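PDB 1A78: galectin-1 from Bufo arenarum, which binds beta-galactosides, including the thio-digalactose held in this crystal, and works as a homodimer that may regulate cell apoptosis and differentiation. Local coordinates for residues A[22-27]-A[84-89]; A[29-34]-A[124-129]; A[44-49]-A[97-102]; A[90-95]-A[109-114]. One frame throughout, in Å; residues are numbered along the deposited sequence.

Contact 1: A[22-27]-A[84-89]; sequences GSIPPD and AEVMVC
Ile24 stays bonded to Ala84 although both lie beyond the ends of their strands: Ile24 N gives its hydrogen to Ala84 O over a short 2.6 Å, which carries the pairing one step further. The antiparallel pairing behind it is regular. Gly22 and Val86 form a hydrogen-bonded pair, with Gly22 N to Val86 O at 2.9 Å and Val86 N to Gly22 O at 2.8 Å. Gly22 O also has a CA-H...O contact from Glu85 CA at 3.2 Å, bent and weaker than the N-H bond. The backbone of Gly22 is almost fully extended (phi -165°, psi -175°), a shape glycine adopts easily. Next to it, Ser23 and Glu85 make a non-hydrogen-bonded pair, where the strands come closest. Each side chain leaves with its gamma atom beside its own backbone N, and Ser23 OG rests 3.5 Å from Glu85 CG. A small hydroxyl and a long, flexible glutamate suit this outer face, where Lys129 gives Glu85 a long, weak ion pair. Ile24 and Val86 serve the inner side: their branched side chains cross at about a right angle and meet Phe80, while Val86 also touches Leu126. A polar outer face and an apolar inner face, zipped by antiparallel bonds, are typical of one sheet of the galectin beta-sandwich, here between neighbouring strands 16-23 and 85-92.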
loop_
_atom_site.group_PDB
_atom_site.type_symbol
_atom_site.label_atom_id
_atom_site.label_comp_id
_atom_site.label_asym_id
_atom_site.label_seq_id
_atom_site.Cartn_x
_atom_site.Cartn_y
_atom_site.Cartn_z
ATOM N N GLY A 22 0.382 7.119 -9.426
ATOM C CA GLY A 22 1.027 8.170 -8.674
ATOM C C GLY A 22 1.350 9.372 -9.522
ATOM O O GLY A 22 0.962 9.439 -10.689
ATOM N N SER A 23 2.036 10.338 -8.924
ATOM C CA SER A 23 2.424 11.547 -9.626
ATOM C C SER A 23 3.931 11.703 -9.797
ATOM O O SER A 23 4.717 11.483 -8.860
ATOM C CB SER A 23 1.856 12.784 -8.932
ATOM O OG SER A 23 0.483 12.925 -9.225
ATOM N N ILE A 24 4.309 12.055 -11.026
ATOM C CA ILE A 24 5.690 12.280 -11.413
ATOM C C ILE A 24 5.987 13.748 -11.188
ATOM O O ILE A 24 5.226 14.614 -11.629
ATOM C CB ILE A 24 5.917 12.034 -12.925
ATOM C CG1 ILE A 24 5.600 10.592 -13.312
ATOM C CG2 ILE A 24 7.354 12.365 -13.302
ATOM C CD1 ILE A 24 5.937 10.293 -14.765
ATOM N N PRO A 25 7.053 14.051 -10.434
ATOM C CA PRO A 25 7.409 15.460 -10.193
ATOM C C PRO A 25 7.782 16.164 -11.536
ATOM O O PRO A 25 8.198 15.521 -12.514
ATOM C CB PRO A 25 8.608 15.340 -9.250
ATOM C CG PRO A 25 8.306 14.053 -8.495
ATOM C CD PRO A 25 7.836 13.139 -9.578
ATOM N N PRO A 26 7.645 17.498 -11.592
ATOM C CA PRO A 26 7.963 18.258 -12.813
ATOM C C PRO A 26 9.456 18.255 -13.129
ATOM O O PRO A 26 9.863 18.455 -14.270
ATOM C CB PRO A 26 7.466 19.659 -12.474
ATOM C CG PRO A 26 7.795 19.760 -10.994
ATOM C CD PRO A 26 7.347 18.403 -10.462
ATOM N N ASP A 27 10.271 18.069 -12.101
ATOM C CA ASP A 27 11.709 18.025 -12.272
ATOM C C ASP A 27 12.125 16.674 -11.742
ATOM O O ASP A 27 12.677 16.571 -10.648
ATOM C CB ASP A 27 12.380 19.162 -11.481
ATOM C CG ASP A 27 12.250 20.525 -12.180
ATOM O OD1 ASP A 27 12.636 20.626 -13.373
ATOM O OD2 ASP A 27 11.755 21.486 -11.539
ATOM N N ALA A 84 3.434 14.942 -14.240
ATOM C CA ALA A 84 2.139 14.330 -14.583
ATOM C C ALA A 84 1.882 13.040 -13.801
ATOM O O ALA A 84 2.735 12.587 -13.050
ATOM C CB ALA A 84 2.047 14.066 -16.075
ATOM N N GLU A 85 0.698 12.466 -13.972
ATOM C CA GLU A 85 0.315 11.236 -13.287
ATOM C C GLU A 85 0.626 9.975 -14.083
ATOM O O GLU A 85 0.465 9.951 -15.300
ATOM C CB GLU A 85 -1.182 11.239 -13.008
ATOM C CG GLU A 85 -1.615 12.126 -11.862
ATOM C CD GLU A 85 -2.950 11.682 -11.269
ATOM O OE1 GLU A 85 -2.982 10.589 -10.639
ATOM O OE2 GLU A 85 -3.951 12.431 -11.426
ATOM N N VAL A 86 1.030 8.908 -13.405
ATOM C CA VAL A 86 1.304 7.661 -14.093
ATOM C C VAL A 86 0.540 6.513 -13.478
ATOM O O VAL A 86 0.160 6.568 -12.304
ATOM C CB VAL A 86 2.792 7.299 -14.064
ATOM C CG1 VAL A 86 3.551 8.251 -14.918
ATOM C CG2 VAL A 86 3.328 7.321 -12.646
ATOM N N MET A 87 0.361 5.455 -14.259
ATOM C CA MET A 87 -0.314 4.257 -13.797
ATOM C C MET A 87 0.303 3.061 -14.524
ATOM O O MET A 87 0.290 3.006 -15.754
ATOM C CB MET A 87 -1.801 4.372 -14.069
ATOM C CG MET A 87 -2.583 3.134 -13.790
ATOM S SD MET A 87 -4.321 3.391 -14.224
ATOM C CE MET A 87 -4.298 5.017 -15.054
ATOM N N VAL A 88 0.909 2.146 -13.768
ATOM C CA VAL A 88 1.565 0.962 -14.326
ATOM C C VAL A 88 0.977 -0.279 -13.647
ATOM O O VAL A 88 0.632 -0.230 -12.465
ATOM C CB VAL A 88 3.140 0.978 -14.060
ATOM C CG1 VAL A 88 3.853 -0.056 -14.941
ATOM C CG2 VAL A 88 3.733 2.362 -14.297
ATOM N N CYS A 89 0.905 -1.388 -14.372
ATOM C CA CYS A 89 0.393 -2.629 -13.826
ATOM C C CYS A 89 1.402 -3.723 -14.103
ATOM O O CYS A 89 2.071 -3.721 -15.133
ATOM C CB CYS A 89 -0.937 -2.975 -14.459
ATOM S SG CYS A 89 -1.951 -1.530 -14.620
#

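Contact 2: A[29-34]-A[124-129]; sequences KGFAVN and EGLAFK
Ala32 and Glu124 exchange both backbone hydrogen bonds, Ala32 N to Glu124 O at 3.1 Å and Glu124 N to Ala32 O at 3.0 Å. A side-chain bond adds to the pair: Asn34 ND2 reaches Glu124 OE2 at 3.0 Å, meeting it from above the carboxylate plane. Asn34 suits the spot because its amide serves both ways; ND2 also bonds Ser122 OG, while OD1 accepts from ND1 of His45. Ala32 CB lies over the same face of the carboxylate, 3.9 Å from OE1. Lys29 NZ is bonded to a water at 2.6 Å, whose link on to Gly125 O is weak. On the core side, Phe31 CG sits between the backbone N and the carbonyl carbon (chi1 71°), which starts the ring off beside Leu126. Leu126 CD1 lies over the ring centre in a CH-pi contact of 4.0 Å, and Phe80 packs against the same ring edge-to-face. The pairing of strands 30-35 and 118-124 flanks the galactoside site, with Asn34 as a second-shell residue to His45.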
loop_
_atom_site.group_PDB
_atom_site.type_symbol
_atom_site.label_atom_id
_atom_site.label_comp_id
_atom_site.label_asym_id
_atom_site.label_seq_id
_atom_site.Cartn_x
_atom_site.Cartn_y
_atom_site.Cartn_z
ATOM N N LYS A 29 14.232 13.265 -12.586
ATOM C CA LYS A 29 15.275 12.689 -13.422
ATOM C C LYS A 29 14.885 11.268 -13.820
ATOM O O LYS A 29 15.162 10.822 -14.923
ATOM C CB LYS A 29 16.616 12.714 -12.680
ATOM C CG LYS A 29 16.680 11.816 -11.397
ATOM C CD LYS A 29 16.758 12.591 -10.031
ATOM C CE LYS A 29 15.497 13.451 -9.749
ATOM N NZ LYS A 29 14.181 12.713 -9.893
ATOM N N GLY A 30 14.201 10.575 -12.917
ATOM C CA GLY A 30 13.744 9.218 -13.167
ATOM C C GLY A 30 13.034 8.675 -11.931
ATOM O O GLY A 30 13.188 9.244 -10.838
ATOM N N PHE A 31 12.225 7.628 -12.091
ATOM C CA PHE A 31 11.542 7.022 -10.941
ATOM C C PHE A 31 11.587 5.518 -11.102
ATOM O O PHE A 31 11.878 5.008 -12.209
ATOM C CB PHE A 31 10.094 7.519 -10.781
ATOM C CG PHE A 31 9.160 7.018 -11.836
ATOM C CD1 PHE A 31 8.504 5.798 -11.678
ATOM C CD2 PHE A 31 8.924 7.769 -12.981
ATOM C CE1 PHE A 31 7.627 5.334 -12.636
ATOM C CE2 PHE A 31 8.046 7.318 -13.946
ATOM C CZ PHE A 31 7.392 6.100 -13.781
ATOM N N ALA A 32 11.312 4.806 -10.005
ATOM C CA ALA A 32 11.348 3.351 -9.990
ATOM C C ALA A 32 10.209 2.734 -9.203
ATOM O O ALA A 32 9.582 3.386 -8.381
ATOM C CB ALA A 32 12.695 2.863 -9.418
ATOM N N VAL A 33 9.932 1.482 -9.518
ATOM C CA VAL A 33 8.932 0.672 -8.845
ATOM C C VAL A 33 9.645 -0.659 -8.651
ATOM O O VAL A 33 10.127 -1.246 -9.621
ATOM C CB VAL A 33 7.667 0.465 -9.708
ATOM C CG1 VAL A 33 6.740 -0.566 -9.042
ATOM C CG2 VAL A 33 6.936 1.810 -9.881
ATOM N N ASN A 34 9.724 -1.143 -7.417
ATOM C CA ASN A 34 10.428 -2.397 -7.162
ATOM C C ASN A 34 9.498 -3.479 -6.646
ATOM O O ASN A 34 8.580 -3.177 -5.891
ATOM C CB ASN A 34 11.543 -2.148 -6.136
ATOM C CG ASN A 34 12.423 -0.989 -6.520
ATOM O OD1 ASN A 34 13.098 -1.035 -7.535
ATOM N ND2 ASN A 34 12.394 0.068 -5.742
ATOM N N GLU A 124 10.172 4.735 -5.712
ATOM C CA GLU A 124 11.240 5.681 -5.465
ATOM C C GLU A 124 11.013 6.893 -6.359
ATOM O O GLU A 124 10.883 6.752 -7.578
ATOM C CB GLU A 124 12.600 5.084 -5.809
ATOM C CG GLU A 124 12.972 3.749 -5.172
ATOM C CD GLU A 124 14.278 3.196 -5.768
ATOM O OE1 GLU A 124 14.970 3.957 -6.496
ATOM O OE2 GLU A 124 14.618 2.007 -5.531
ATOM N N GLY A 125 10.942 8.074 -5.760
ATOM C CA GLY A 125 10.776 9.279 -6.544
ATOM C C GLY A 125 9.502 9.393 -7.354
ATOM O O GLY A 125 9.486 9.996 -8.429
ATOM N N LEU A 126 8.418 8.873 -6.799
ATOM C CA LEU A 126 7.116 8.898 -7.444
ATOM C C LEU A 126 6.116 9.099 -6.303
ATOM O O LEU A 126 6.194 8.417 -5.275
ATOM C CB LEU A 126 6.891 7.551 -8.125
ATOM C CG LEU A 126 5.645 7.360 -8.959
ATOM C CD1 LEU A 126 5.688 8.239 -10.186
ATOM C CD2 LEU A 126 5.537 5.909 -9.334
ATOM N N ALA A 127 5.244 10.093 -6.435
ATOM C CA ALA A 127 4.246 10.358 -5.398
ATOM C C ALA A 127 3.107 9.348 -5.493
ATOM O O ALA A 127 2.426 9.270 -6.504
ATOM C CB ALA A 127 3.703 11.792 -5.508
ATOM N N PHE A 128 2.940 8.565 -4.437
ATOM C CA PHE A 128 1.907 7.546 -4.333
ATOM C C PHE A 128 0.481 8.114 -4.295
ATOM O O PHE A 128 0.214 9.130 -3.668
ATOM C CB PHE A 128 2.187 6.737 -3.060
ATOM C CG PHE A 128 1.082 5.804 -2.651
ATOM C CD1 PHE A 128 0.934 4.572 -3.264
ATOM C CD2 PHE A 128 0.199 6.162 -1.636
ATOM C CE1 PHE A 128 -0.072 3.710 -2.877
ATOM C CE2 PHE A 128 -0.811 5.312 -1.241
ATOM C CZ PHE A 128 -0.949 4.085 -1.859
ATOM N N LYS A 129 -0.429 7.490 -5.019
ATOM C CA LYS A 129 -1.820 7.918 -4.978
ATOM C C LYS A 129 -2.660 6.700 -4.609
ATOM O O LYS A 129 -3.507 6.781 -3.745
ATOM C CB LYS A 129 -2.274 8.539 -6.310
ATOM C CG LYS A 129 -1.609 9.885 -6.601
ATOM C CD LYS A 129 -2.350 10.687 -7.668
ATOM C CE LYS A 129 -1.850 12.141 -7.707
ATOM N NZ LYS A 129 -2.695 13.064 -8.548
HETATM O O HOH W 1 11.657 12.656 -9.094
#

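Contact 3: A[44-49]-A[97-102]; sequences LHFNAR and IIIKFS. With YIO (1-thio-beta-D-galactopyranose), chain C; GAL (beta-D-galactopyranose), chain B.
Leu44 and Phe46 point into the apolar core of the galectin beta-sandwich from a strand whose other side carries the galactoside site, and Ile97, Ile99 and Phe101 meet them from the facing sheet. Leu44 CD2 rests against Ile97 CG2 and Ile99 CG1, 4.1 Å from each. Phe46 CG, anti to the backbone N (chi1 174°), points across the core. Phe46 CE2 lies 3.8 Å from Ile99 CG2, and Phe46 CZ meets Phe101 CE1 tip to tip at 3.5 Å, at that ring's edge. Such residues bring no polar side-chain atoms into the core. On the sugar side Arg49 NE bonds Asn47 OD1 at 3.0 Å, nearly straight (172°), which helps to hold the guanidinium's orientation. Its NH1 donates to GAL O2 and its NH2 to YIO O4, both at 2.9 Å; His45 NE2 adds a weak bond to that O4. Asp55 salt-bridges Arg49 NH1. Strands 44-49 and 97-101 run 20° apart, axes 10.6 Å from each other, with Phe90 of strand 85-92 and Cys61 of strand 58-65 beside them.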
loop_
_atom_site.group_PDB
_atom_site.type_symbol
_atom_site.label_atom_id
_atom_site.label_comp_id
_atom_site.label_asym_id
_atom_site.label_seq_id
_atom_site.Cartn_x
_atom_site.Cartn_y
_atom_site.Cartn_z
ATOM N N LEU A 44 12.058 -7.647 -9.787
ATOM C CA LEU A 44 11.974 -6.637 -10.816
ATOM C C LEU A 44 12.207 -5.233 -10.292
ATOM O O LEU A 44 11.536 -4.818 -9.356
ATOM C CB LEU A 44 10.580 -6.628 -11.492
ATOM C CG LEU A 44 10.291 -5.446 -12.477
ATOM C CD1 LEU A 44 11.281 -5.452 -13.666
ATOM C CD2 LEU A 44 8.889 -5.501 -13.030
ATOM N N HIS A 45 13.185 -4.536 -10.873
ATOM C CA HIS A 45 13.462 -3.122 -10.594
ATOM C C HIS A 45 13.124 -2.452 -11.943
ATOM O O HIS A 45 13.813 -2.673 -12.955
ATOM C CB HIS A 45 14.931 -2.857 -10.230
ATOM C CG HIS A 45 15.324 -1.401 -10.283
ATOM N ND1 HIS A 45 15.098 -0.519 -9.244
ATOM C CD2 HIS A 45 15.953 -0.679 -11.245
ATOM C CE1 HIS A 45 15.563 0.679 -9.560
ATOM N NE2 HIS A 45 16.089 0.610 -10.769
ATOM N N PHE A 46 12.018 -1.713 -11.945
ATOM C CA PHE A 46 11.491 -1.009 -13.106
ATOM C C PHE A 46 11.886 0.461 -12.981
ATOM O O PHE A 46 11.270 1.207 -12.233
ATOM C CB PHE A 46 9.973 -1.180 -13.094
ATOM C CG PHE A 46 9.265 -0.411 -14.144
ATOM C CD1 PHE A 46 8.876 0.899 -13.914
ATOM C CD2 PHE A 46 9.002 -0.990 -15.372
ATOM C CE1 PHE A 46 8.245 1.624 -14.895
ATOM C CE2 PHE A 46 8.362 -0.272 -16.370
ATOM C CZ PHE A 46 7.985 1.036 -16.136
ATOM N N ASN A 47 12.876 0.901 -13.746
ATOM C CA ASN A 47 13.352 2.274 -13.636
ATOM C C ASN A 47 13.134 3.118 -14.911
ATOM O O ASN A 47 13.760 2.861 -15.943
ATOM C CB ASN A 47 14.837 2.195 -13.260
ATOM C CG ASN A 47 15.459 3.539 -12.930
ATOM O OD1 ASN A 47 16.676 3.619 -12.813
ATOM N ND2 ASN A 47 14.649 4.584 -12.733
ATOM N N ALA A 48 12.228 4.093 -14.847
ATOM C CA ALA A 48 11.954 4.966 -15.989
ATOM C C ALA A 48 12.878 6.172 -15.865
ATOM O O ALA A 48 12.686 7.030 -14.996
ATOM C CB ALA A 48 10.494 5.413 -16.002
ATOM N N ARG A 49 13.868 6.242 -16.751
ATOM C CA ARG A 49 14.862 7.308 -16.754
ATOM C C ARG A 49 14.615 8.464 -17.707
ATOM O O ARG A 49 14.796 8.338 -18.903
ATOM C CB ARG A 49 16.244 6.703 -17.031
ATOM C CG ARG A 49 16.650 5.655 -15.999
ATOM C CD ARG A 49 18.035 5.077 -16.241
ATOM N NE ARG A 49 18.432 4.172 -15.163
ATOM C CZ ARG A 49 19.585 3.504 -15.104
ATOM N NH1 ARG A 49 20.496 3.626 -16.066
ATOM N NH2 ARG A 49 19.811 2.680 -14.096
ATOM N N ILE A 97 7.135 -11.533 -15.791
ATOM C CA ILE A 97 6.263 -10.528 -15.224
ATOM C C ILE A 97 5.884 -9.670 -16.399
ATOM O O ILE A 97 6.748 -9.277 -17.171
ATOM C CB ILE A 97 6.986 -9.675 -14.160
ATOM C CG1 ILE A 97 7.280 -10.548 -12.931
ATOM C CG2 ILE A 97 6.150 -8.443 -13.817
ATOM C CD1 ILE A 97 8.149 -9.915 -11.854
ATOM N N ILE A 98 4.595 -9.455 -16.602
ATOM C CA ILE A 98 4.130 -8.639 -17.705
ATOM C C ILE A 98 3.861 -7.231 -17.185
ATOM O O ILE A 98 3.180 -7.074 -16.171
ATOM C CB ILE A 98 2.868 -9.267 -18.331
ATOM C CG1 ILE A 98 3.249 -10.612 -18.955
ATOM C CG2 ILE A 98 2.234 -8.325 -19.358
ATOM C CD1 ILE A 98 2.156 -11.689 -18.919
ATOM N N ILE A 99 4.452 -6.225 -17.836
ATOM C CA ILE A 99 4.278 -4.826 -17.459
ATOM C C ILE A 99 3.392 -4.142 -18.517
ATOM O O ILE A 99 3.681 -4.231 -19.712
ATOM C CB ILE A 99 5.645 -4.078 -17.377
ATOM C CG1 ILE A 99 6.608 -4.774 -16.397
ATOM C CG2 ILE A 99 5.427 -2.637 -16.919
ATOM C CD1 ILE A 99 7.489 -5.848 -16.985
ATOM N N LYS A 100 2.323 -3.463 -18.087
ATOM C CA LYS A 100 1.417 -2.800 -19.013
ATOM C C LYS A 100 1.240 -1.355 -18.610
ATOM O O LYS A 100 1.170 -1.030 -17.424
ATOM C CB LYS A 100 0.063 -3.509 -19.073
ATOM C CG LYS A 100 0.081 -4.936 -18.534
ATOM C CD LYS A 100 -1.006 -5.817 -19.151
ATOM C CE LYS A 100 -1.076 -7.204 -18.466
ATOM N NZ LYS A 100 -2.105 -8.145 -19.073
ATOM N N PHE A 101 1.192 -0.487 -19.614
ATOM C CA PHE A 101 1.067 0.948 -19.418
ATOM C C PHE A 101 -0.340 1.367 -19.770
ATOM O O PHE A 101 -1.000 0.716 -20.583
ATOM C CB PHE A 101 2.088 1.681 -20.311
ATOM C CG PHE A 101 3.521 1.270 -20.056
ATOM C CD1 PHE A 101 4.106 1.469 -18.805
ATOM C CD2 PHE A 101 4.247 0.593 -21.028
ATOM C CE1 PHE A 101 5.375 0.992 -18.529
ATOM C CE2 PHE A 101 5.520 0.111 -20.765
ATOM C CZ PHE A 101 6.083 0.309 -19.512
ATOM N N SER A 102 -0.806 2.456 -19.169
ATOM C CA SER A 102 -2.152 2.945 -19.443
ATOM C C SER A 102 -2.312 3.139 -20.943
ATOM O O SER A 102 -3.409 3.027 -21.493
ATOM C CB SER A 102 -2.388 4.264 -18.720
ATOM O OG SER A 102 -1.293 5.135 -18.910
HETATM C C1 YIO C . 22.196 1.357 -11.713
HETATM C C2 YIO C . 21.310 2.241 -10.873
HETATM C C3 YIO C . 20.366 1.392 -10.044
HETATM C C4 YIO C . 19.526 0.573 -10.984
HETATM C C5 YIO C . 20.441 -0.270 -11.873
HETATM C C6 YIO C . 19.679 -1.030 -12.928
HETATM O O2 YIO C . 22.105 3.033 -10.021
HETATM O O3 YIO C . 19.523 2.236 -9.283
HETATM O O4 YIO C . 18.722 1.441 -11.765
HETATM O O5 YIO C . 21.401 0.544 -12.572
HETATM O O6 YIO C . 20.487 -2.079 -13.437
HETATM S S1 YIO C . 23.039 2.497 -12.843
HETATM C C1 GAL B . 24.008 1.268 -13.784
HETATM C C2 GAL B . 23.881 1.554 -15.291
HETATM C C3 GAL B . 24.601 0.472 -16.105
HETATM C C4 GAL B . 26.056 0.342 -15.634
HETATM C C5 GAL B . 26.065 0.054 -14.148
HETATM C C6 GAL B . 27.487 -0.030 -13.649
HETATM O O2 GAL B . 22.520 1.604 -15.682
HETATM O O3 GAL B . 24.564 0.816 -17.482
HETATM O O4 GAL B . 26.759 1.561 -15.859
HETATM O O5 GAL B . 25.405 1.143 -13.436
HETATM O O6 GAL B . 27.532 0.037 -12.242
#

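Contact 4: A[90-95]-A[109-114]; sequences FEYQTQ and FPVRKV
Pro110 ends strand 106-110 with its CA 3.8 Å from Gln95 O. The imino acid costs the pairing no bond here, because the alternate residues Phe109 and Val111 make the bonds to this neighbour, Phe109 with Ile97 and Val111 with Gln95. Val111 N donates to that same Gln95 O at 3.0 Å. The two branches of Val111 divide the turn between them. CG1, anti to the backbone N (chi1 164°), faces Thr94 O at 3.8 Å, while CG2 lies 3.7 Å from Gln93 O and meets CE1 at the edge of the Tyr92 ring, 4.0 Å away. A compact branched residue suits such a spot, among carbonyls and an aromatic edge. Arg112 turns away, sending its guanidinium to Ser63 OG and Ser71 O. Lys113 turns from this contact too, to touch Glu37 and Leu43. Val114 comes back: its CG1 lies 3.6 Å from Tyr92 OH and 3.8 Å from Thr94 CB. That hydroxyl is bonded to Leu115 O, which ties the ring to the residue just beyond. The segment leaving an edge strand thus packs on the tight turn of a beta-hairpin, that between strands 85-92 and 96-101, closing an antiparallel three-strand meander.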
loop_
_atom_site.group_PDB
_atom_site.type_symbol
_atom_site.label_atom_id
_atom_site.label_comp_id
_atom_site.label_asym_id
_atom_site.label_seq_id
_atom_site.Cartn_x
_atom_site.Cartn_y
_atom_site.Cartn_z
ATOM N N PHE A 90 1.538 -4.626 -13.142
ATOM C CA PHE A 90 2.469 -5.729 -13.216
ATOM C C PHE A 90 1.686 -6.979 -12.931
ATOM O O PHE A 90 1.062 -7.107 -11.881
ATOM C CB PHE A 90 3.560 -5.594 -12.140
ATOM C CG PHE A 90 4.200 -4.268 -12.100
ATOM C CD1 PHE A 90 3.641 -3.243 -11.361
ATOM C CD2 PHE A 90 5.352 -4.019 -12.841
ATOM C CE1 PHE A 90 4.212 -1.969 -11.364
ATOM C CE2 PHE A 90 5.941 -2.751 -12.855
ATOM C CZ PHE A 90 5.374 -1.724 -12.123
ATOM N N GLU A 91 1.784 -7.926 -13.839
ATOM C CA GLU A 91 1.103 -9.178 -13.724
ATOM C C GLU A 91 2.197 -10.194 -13.513
ATOM O O GLU A 91 3.177 -10.217 -14.257
ATOM C CB GLU A 91 0.354 -9.445 -15.022
ATOM C CG GLU A 91 -0.555 -10.650 -15.003
ATOM C CD GLU A 91 -1.012 -10.998 -16.401
ATOM O OE1 GLU A 91 -1.564 -10.115 -17.108
ATOM O OE2 GLU A 91 -0.765 -12.142 -16.819
ATOM N N TYR A 92 2.029 -11.048 -12.511
ATOM C CA TYR A 92 3.022 -12.051 -12.179
ATOM C C TYR A 92 2.613 -13.422 -12.663
ATOM O O TYR A 92 1.518 -13.890 -12.382
ATOM C CB TYR A 92 3.239 -12.061 -10.661
ATOM C CG TYR A 92 4.182 -13.110 -10.125
ATOM C CD1 TYR A 92 5.307 -13.523 -10.848
ATOM C CD2 TYR A 92 3.976 -13.667 -8.865
ATOM C CE1 TYR A 92 6.194 -14.454 -10.320
ATOM C CE2 TYR A 92 4.864 -14.605 -8.332
ATOM C CZ TYR A 92 5.966 -14.989 -9.059
ATOM O OH TYR A 92 6.850 -15.897 -8.515
ATOM N N GLN A 93 3.491 -14.026 -13.450
ATOM C CA GLN A 93 3.318 -15.367 -13.970
ATOM C C GLN A 93 4.613 -16.061 -13.493
ATOM O O GLN A 93 5.626 -15.400 -13.278
ATOM C CB GLN A 93 3.200 -15.317 -15.487
ATOM C CG GLN A 93 1.966 -14.530 -16.002
ATOM C CD GLN A 93 0.633 -15.270 -15.782
ATOM O OE1 GLN A 93 0.594 -16.496 -15.734
ATOM N NE2 GLN A 93 -0.451 -14.521 -15.631
ATOM N N THR A 94 4.595 -17.366 -13.272
ATOM C CA THR A 94 5.791 -18.032 -12.747
ATOM C C THR A 94 7.077 -17.930 -13.575
ATOM O O THR A 94 8.174 -18.210 -13.073
ATOM C CB THR A 94 5.519 -19.532 -12.478
ATOM O OG1 THR A 94 4.811 -20.099 -13.590
ATOM C CG2 THR A 94 4.698 -19.715 -11.199
ATOM N N GLN A 95 6.942 -17.538 -14.837
ATOM C CA GLN A 95 8.079 -17.470 -15.738
ATOM C C GLN A 95 8.490 -16.066 -16.129
ATOM O O GLN A 95 9.658 -15.829 -16.437
ATOM C CB GLN A 95 7.778 -18.297 -16.992
ATOM C CG GLN A 95 6.341 -18.104 -17.520
ATOM C CD GLN A 95 6.089 -18.833 -18.837
ATOM O OE1 GLN A 95 5.442 -18.292 -19.750
ATOM N NE2 GLN A 95 6.602 -20.063 -18.948
ATOM N N PHE A 109 9.396 -9.133 -18.527
ATOM C CA PHE A 109 10.731 -9.275 -17.942
ATOM C C PHE A 109 10.760 -10.692 -17.403
ATOM O O PHE A 109 9.750 -11.175 -16.919
ATOM C CB PHE A 109 10.942 -8.281 -16.812
ATOM C CG PHE A 109 12.353 -8.293 -16.245
ATOM C CD1 PHE A 109 13.409 -7.707 -16.952
ATOM C CD2 PHE A 109 12.624 -8.888 -15.003
ATOM C CE1 PHE A 109 14.701 -7.716 -16.437
ATOM C CE2 PHE A 109 13.916 -8.899 -14.474
ATOM C CZ PHE A 109 14.954 -8.317 -15.186
ATOM N N PRO A 110 11.891 -11.408 -17.531
ATOM C CA PRO A 110 11.933 -12.779 -17.021
ATOM C C PRO A 110 12.045 -12.883 -15.486
ATOM O O PRO A 110 12.658 -12.027 -14.823
ATOM C CB PRO A 110 13.178 -13.342 -17.701
ATOM C CG PRO A 110 14.079 -12.177 -17.699
ATOM C CD PRO A 110 13.176 -11.058 -18.161
ATOM N N VAL A 111 11.429 -13.922 -14.936
ATOM C CA VAL A 111 11.475 -14.177 -13.515
ATOM C C VAL A 111 12.724 -15.016 -13.292
ATOM O O VAL A 111 12.742 -16.207 -13.593
ATOM C CB VAL A 111 10.214 -14.921 -13.050
ATOM C CG1 VAL A 111 10.437 -15.532 -11.673
ATOM C CG2 VAL A 111 9.060 -13.943 -12.999
ATOM N N ARG A 112 13.772 -14.387 -12.773
ATOM C CA ARG A 112 15.041 -15.075 -12.555
ATOM C C ARG A 112 15.033 -15.931 -11.294
ATOM O O ARG A 112 15.923 -16.745 -11.079
ATOM C CB ARG A 112 16.194 -14.062 -12.620
ATOM C CG ARG A 112 15.909 -13.047 -13.737
ATOM C CD ARG A 112 17.124 -12.496 -14.461
ATOM N NE ARG A 112 17.287 -11.073 -14.205
ATOM C CZ ARG A 112 17.728 -10.169 -15.077
ATOM N NH1 ARG A 112 18.055 -10.512 -16.311
ATOM N NH2 ARG A 112 17.894 -8.915 -14.682
ATOM N N LYS A 113 13.955 -15.827 -10.530
ATOM C CA LYS A 113 13.785 -16.600 -9.306
ATOM C C LYS A 113 12.303 -16.710 -9.023
ATOM O O LYS A 113 11.639 -15.700 -8.807
ATOM C CB LYS A 113 14.467 -15.905 -8.128
ATOM C CG LYS A 113 14.295 -16.636 -6.820
ATOM C CD LYS A 113 15.151 -16.033 -5.751
ATOM C CE LYS A 113 14.932 -16.783 -4.458
ATOM N NZ LYS A 113 15.242 -18.237 -4.573
ATOM N N VAL A 114 11.769 -17.924 -9.063
ATOM C CA VAL A 114 10.347 -18.078 -8.796
ATOM C C VAL A 114 10.082 -18.200 -7.302
ATOM O O VAL A 114 10.679 -19.021 -6.601
ATOM C CB VAL A 114 9.680 -19.234 -9.564
ATOM C CG1 VAL A 114 8.366 -18.729 -10.160
ATOM C CG2 VAL A 114 10.575 -19.749 -10.659
#

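In the fold
Contacts 2 and 3 are buried, contact 1 partly so, and contact 4 lies at the surface on the far side of the chain's centre from contacts 1 and 2. Contacts 1 and 4 share strand 85-92, one near each end. Backbone bonds dominate contact 1; contact 2 adds polar side chains and a CH-pi contact; contact 3 joins the two sheets by apolar side chains alone; contact 4 has a single bond and scattered methyl contacts. The contacts also touch. Ser23 N probably bonds Ala127 O between contacts 1 and 2, and Lys100 NZ makes a salt bridge with Glu91 OE1 between contacts 3 and 4. Val33 meets Phe90 across the core, linking contacts 2 and 4.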